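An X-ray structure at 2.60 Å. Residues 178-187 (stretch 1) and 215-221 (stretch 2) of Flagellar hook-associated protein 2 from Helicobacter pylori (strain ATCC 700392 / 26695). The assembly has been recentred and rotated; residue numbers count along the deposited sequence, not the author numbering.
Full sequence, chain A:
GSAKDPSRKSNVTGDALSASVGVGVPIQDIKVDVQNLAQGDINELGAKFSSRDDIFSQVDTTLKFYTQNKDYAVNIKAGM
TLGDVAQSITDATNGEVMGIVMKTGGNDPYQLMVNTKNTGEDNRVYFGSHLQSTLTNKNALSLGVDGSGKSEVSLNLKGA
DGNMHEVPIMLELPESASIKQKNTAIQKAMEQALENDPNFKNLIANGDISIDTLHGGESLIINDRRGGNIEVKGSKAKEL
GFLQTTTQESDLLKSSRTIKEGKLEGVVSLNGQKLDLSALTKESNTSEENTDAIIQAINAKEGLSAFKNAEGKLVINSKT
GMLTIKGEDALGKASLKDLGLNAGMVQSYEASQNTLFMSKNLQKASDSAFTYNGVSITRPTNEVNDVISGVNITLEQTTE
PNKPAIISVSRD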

ATOM      1  N   SER A 178       6.153   8.674 -27.657  1.00 84.94           N
ATOM      2  CA  SER A 178       6.758   9.066 -26.404  1.00 83.65           C
ATOM      3  C   SER A 178       6.604   7.933 -25.413  1.00 77.78           C
ATOM      4  O   SER A 178       5.792   7.025 -25.619  1.00 74.93           O
ATOM      5  CB  SER A 178       6.110  10.358 -25.875  1.00 85.84           C
ATOM      6  OG  SER A 178       4.875  10.130 -25.208  1.00 81.70           O
ATOM      7  N   ILE A 179       7.379   7.984 -24.338  1.00 76.43           N
ATOM      8  CA  ILE A 179       7.263   7.007 -23.268  1.00 71.50           C
ATOM      9  C   ILE A 179       5.884   7.097 -22.634  1.00 69.17           C
ATOM     10  O   ILE A 179       5.341   6.075 -22.205  1.00 65.65           O
ATOM     11  CB  ILE A 179       8.359   7.193 -22.213  1.00 71.81           C
ATOM     12  CG1 ILE A 179       9.711   6.774 -22.792  1.00 74.98           C
ATOM     13  CG2 ILE A 179       8.104   6.372 -21.000  1.00 66.69           C
ATOM     14  CD1 ILE A 179      10.886   7.512 -22.180  1.00 78.57           C
ATOM     15  N   LYS A 180       5.299   8.297 -22.605  1.00 71.67           N
ATOM     16  CA  LYS A 180       3.985   8.501 -21.971  1.00 69.72           C
ATOM     17  C   LYS A 180       2.850   7.748 -22.690  1.00 67.98           C
ATOM     18  O   LYS A 180       2.083   7.022 -22.056  1.00 63.96           O
ATOM     19  CB  LYS A 180       3.663   9.992 -21.854  1.00 73.58           C
ATOM     20  CG  LYS A 180       2.554  10.323 -20.861  1.00 71.98           C
ATOM     21  CD  LYS A 180       2.459  11.821 -20.598  1.00 75.63           C
ATOM     22  N   GLN A 181       2.766   7.892 -24.008  1.00 71.29           N
ATOM     23  CA  GLN A 181       1.751   7.157 -24.797  1.00 70.95           C
ATOM     24  C   GLN A 181       1.901   5.627 -24.748  1.00 67.21           C
ATOM     25  O   GLN A 181       0.898   4.905 -24.772  1.00 65.21           O
ATOM     26  CB  GLN A 181       1.711   7.641 -26.252  1.00 75.47           C
ATOM     27  CG  GLN A 181       0.855   8.895 -26.430  1.00 79.97           C
ATOM     28  CD  GLN A 181       1.468   9.879 -27.389  1.00 86.15           C
ATOM     29  OE1 GLN A 181       1.895   9.504 -28.474  1.00 90.12           O
ATOM     30  NE2 GLN A 181       1.525  11.142 -26.991  1.00 88.37           N
ATOM     31  N   LYS A 182       3.143   5.147 -24.666  1.00 66.92           N
ATOM     32  CA  LYS A 182       3.422   3.716 -24.450  1.00 63.15           C
ATOM     33  C   LYS A 182       2.792   3.247 -23.153  1.00 59.19           C
ATOM     34  O   LYS A 182       2.072   2.250 -23.134  1.00 57.12           O
ATOM     35  CB  LYS A 182       4.936   3.449 -24.394  1.00 63.83           C
ATOM     36  CG  LYS A 182       5.346   1.972 -24.517  1.00 61.03           C
ATOM     37  CD  LYS A 182       6.784   1.832 -25.093  1.00 63.95           C
ATOM     38  CE  LYS A 182       7.373   0.430 -24.884  1.00 61.61           C
ATOM     39  NZ  LYS A 182       8.824   0.358 -25.130  1.00 63.59           N
ATOM     40  N   ASN A 183       3.076   3.954 -22.066  1.00 58.69           N
ATOM     41  CA  ASN A 183       2.593   3.509 -20.769  1.00 55.37           C
ATOM     42  C   ASN A 183       1.086   3.580 -20.704  1.00 54.00           C
ATOM     43  O   ASN A 183       0.452   2.652 -20.238  1.00 51.30           O
ATOM     44  CB  ASN A 183       3.216   4.289 -19.612  1.00 56.11           C
ATOM     45  CG  ASN A 183       4.275   3.490 -18.872  1.00 55.15           C
ATOM     46  OD1 ASN A 183       4.238   2.257 -18.810  1.00 52.70           O
ATOM     47  ND2 ASN A 183       5.222   4.198 -18.285  1.00 60.70           N
ATOM     48  N   THR A 184       0.509   4.670 -21.191  1.00 56.15           N
ATOM     49  CA  THR A 184      -0.927   4.753 -21.233  1.00 55.38           C
ATOM     50  C   THR A 184      -1.454   3.497 -21.947  1.00 53.75           C
ATOM     51  O   THR A 184      -2.355   2.820 -21.459  1.00 51.62           O
ATOM     52  CB  THR A 184      -1.397   6.050 -21.903  1.00 59.16           C
ATOM     53  OG1 THR A 184      -0.828   7.165 -21.214  1.00 59.32           O
ATOM     54  CG2 THR A 184      -2.931   6.167 -21.851  1.00 59.08           C
ATOM     55  N   ALA A 185      -0.850   3.145 -23.070  1.00 54.84           N
ATOM     56  CA  ALA A 185      -1.309   1.973 -23.821  1.00 53.80           C
ATOM     57  C   ALA A 185      -1.283   0.720 -22.961  1.00 49.99           C
ATOM     58  O   ALA A 185      -2.248  -0.032 -22.914  1.00 48.98           O
ATOM     59  CB  ALA A 185      -0.475   1.773 -25.048  1.00 55.85           C
ATOM     60  N   ILE A 186      -0.182   0.512 -22.258  1.00 48.62           N
ATOM     61  CA  ILE A 186      -0.064  -0.639 -21.372  1.00 45.22           C
ATOM     62  C   ILE A 186      -1.137  -0.584 -20.306  1.00 44.27           C
ATOM     63  O   ILE A 186      -1.858  -1.581 -20.075  1.00 42.90           O
ATOM     64  CB  ILE A 186       1.269  -0.668 -20.706  1.00 44.14           C
ATOM     65  CG1 ILE A 186       2.346  -0.987 -21.728  1.00 44.71           C
ATOM     66  CG2 ILE A 186       1.267  -1.691 -19.606  1.00 42.78           C
ATOM     67  CD1 ILE A 186       3.700  -0.531 -21.314  1.00 44.31           C
ATOM     68  N   GLN A 187      -1.247   0.581 -19.665  1.00 45.12           N
ATOM     69  CA  GLN A 187      -2.300   0.819 -18.692  1.00 44.85           C
ATOM     70  C   GLN A 187      -3.681   0.407 -19.222  1.00 45.18           C
ATOM     71  O   GLN A 187      -4.427  -0.281 -18.541  1.00 43.02           O
ATOM     72  CB  GLN A 187      -2.327   2.279 -18.297  1.00 46.86           C
ATOM     73  CG  GLN A 187      -3.372   2.627 -17.254  1.00 47.62           C
ATOM     74  CD  GLN A 187      -3.413   4.127 -16.976  1.00 52.31           C
ATOM     75  OE1 GLN A 187      -3.533   4.938 -17.904  1.00 56.56           O
ATOM     76  NE2 GLN A 187      -3.301   4.503 -15.709  1.00 50.61           N
TER
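Stretch 2 215-221: HGGESLI

A glycine-containing turn and the start of a β-strand (215-221) pack along one side of a helix (179-187) in a small contact, held by a hydrogen bond from Asn 183 and extended by the apolar side chain of Leu 220. The two stretches belong to the same chain and together bury 338 Å². Helix and strand 219-221 run in nearly the same direction, with 21° between their N-to-C axes and a closest approach of 8.9 Å. Before the strand, the backbone turns through His 215, Gly 216 and Gly 217, all at positive phi (48/50, 62/25 and 111/-26); Glu 218 N closes this turn on His 215 O at 3.1 Å. From Ser 219 onward the angles are extended (-143/146, -114/150 and -138/120).

The CA atoms come closest at the first turn of the helix, where Lys 180 CA and Gly 217 CA are 4.4 Å apart. Here the lysine side chain, modelled as far as CD, lies along the glycine turn, with Lys 180 CG 3.8 Å from Gly 217 CA and Lys 180 CD 3.7 Å from Gly 216 O. Gly 217 leaves room for it: an ideal CB would point toward the helix and fall 2.6 Å from Lys 180 CG, a clash, and the glycine's own backbone angles exclude a CB as well. Beside this point Ile 179 CG2 approaches Glu 218 CA at 4.2 Å, while the CA-to-CB bond of Glu 218 points away from the helix.

One turn further along, the CA-to-CB bond of Asn 183 points toward stretch 2, and its ND2 donates to Gly 217 O at 2.7 Å, with a nearly straight N-H...O angle of 162°. The bond ties a helix side chain to the backbone of the turn, so it needs no polar side chain from stretch 2. The amide also lies over the backbone that follows, with Asn 183 ND2 3.3 Å from Glu 218 C.

In the strand, the CA-to-CB bond of Ser 219 points away from the helix and that of Leu 220 toward it, the alternation expected of extended backbone. Leu 220 has the largest covered area in either stretch, 89 Å². Its CD1 meets Asn 183 OD1 at 3.0 Å, a tight contact, while Leu 220 CD2 packs against Ile 186 CG2 at 3.5 Å and lies 4.0 Å from Gln 187 N. Ile 221 makes no contact with the helix segment.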

ATOM      1  N   HIS A 215       5.231   9.621 -12.194  1.00 66.30           N
ATOM      2  CA  HIS A 215       6.468  10.251 -12.688  1.00 69.35           C
ATOM      3  C   HIS A 215       6.293  10.788 -14.103  1.00 70.78           C
ATOM      4  O   HIS A 215       7.078  10.512 -14.989  1.00 71.30           O
ATOM      5  CB  HIS A 215       7.666   9.306 -12.604  1.00 68.53           C
ATOM      6  CG  HIS A 215       8.139   9.048 -11.206  1.00 69.53           C
ATOM      7  ND1 HIS A 215       8.314   7.777 -10.701  1.00 67.86           N
ATOM      8  CD2 HIS A 215       8.483   9.899 -10.206  1.00 74.37           C
ATOM      9  CE1 HIS A 215       8.751   7.855  -9.455  1.00 70.19           C
ATOM     10  NE2 HIS A 215       8.856   9.134  -9.128  1.00 73.28           N
ATOM     11  N   GLY A 216       5.226  11.548 -14.293  1.00 71.65           N
ATOM     12  CA  GLY A 216       4.958  12.223 -15.550  1.00 74.26           C
ATOM     13  C   GLY A 216       4.752  11.319 -16.747  1.00 72.47           C
ATOM     14  O   GLY A 216       4.954  11.751 -17.879  1.00 75.69           O
ATOM     15  N   GLY A 217       4.324  10.078 -16.514  1.00 67.83           N
ATOM     16  CA  GLY A 217       4.168   9.111 -17.601  1.00 65.65           C
ATOM     17  C   GLY A 217       5.183   7.980 -17.558  1.00 63.54           C
ATOM     18  O   GLY A 217       4.904   6.877 -18.032  1.00 60.67           O
ATOM     19  N   GLU A 218       6.349   8.229 -16.965  1.00 64.79           N
ATOM     20  CA  GLU A 218       7.442   7.246 -16.986  1.00 64.02           C
ATOM     21  C   GLU A 218       7.155   5.934 -16.258  1.00 59.77           C
ATOM     22  O   GLU A 218       7.876   4.970 -16.442  1.00 59.72           O
ATOM     23  CB  GLU A 218       8.723   7.854 -16.407  1.00 67.47           C
ATOM     24  N   SER A 219       6.120   5.886 -15.435  1.00 57.07           N
ATOM     25  CA  SER A 219       5.957   4.767 -14.531  1.00 53.57           C
ATOM     26  C   SER A 219       4.514   4.387 -14.366  1.00 50.46           C
ATOM     27  O   SER A 219       3.625   5.232 -14.390  1.00 50.91           O
ATOM     28  CB  SER A 219       6.523   5.115 -13.156  1.00 54.62           C
ATOM     29  OG  SER A 219       7.928   4.960 -13.155  1.00 57.42           O
ATOM     30  N   LEU A 220       4.320   3.094 -14.193  1.00 47.01           N
ATOM     31  CA  LEU A 220       3.045   2.516 -13.922  1.00 44.75           C
ATOM     32  C   LEU A 220       3.145   1.957 -12.533  1.00 43.48           C
ATOM     33  O   LEU A 220       4.223   1.540 -12.104  1.00 43.94           O
ATOM     34  CB  LEU A 220       2.766   1.360 -14.891  1.00 43.49           C
ATOM     35  CG  LEU A 220       1.658   1.557 -15.918  1.00 44.00           C
ATOM     36  CD1 LEU A 220       1.969   2.717 -16.838  1.00 48.05           C
ATOM     37  CD2 LEU A 220       1.464   0.283 -16.725  1.00 43.69           C
ATOM     38  N   ILE A 221       2.026   1.925 -11.831  1.00 42.56           N
ATOM     39  CA  ILE A 221       1.978   1.296 -10.524  1.00 41.71           C
ATOM     40  C   ILE A 221       0.686   0.503 -10.407  1.00 40.35           C
ATOM     41  O   ILE A 221      -0.402   1.043 -10.576  1.00 41.49           O
ATOM     42  CB  ILE A 221       2.134   2.357  -9.396  1.00 43.43           C
ATOM     43  CG1 ILE A 221       2.220   1.666  -8.025  1.00 43.22           C
ATOM     44  CG2 ILE A 221       0.989   3.320  -9.433  1.00 43.44           C
ATOM     45  CD1 ILE A 221       2.908   2.445  -6.969  1.00 41.91           C
TER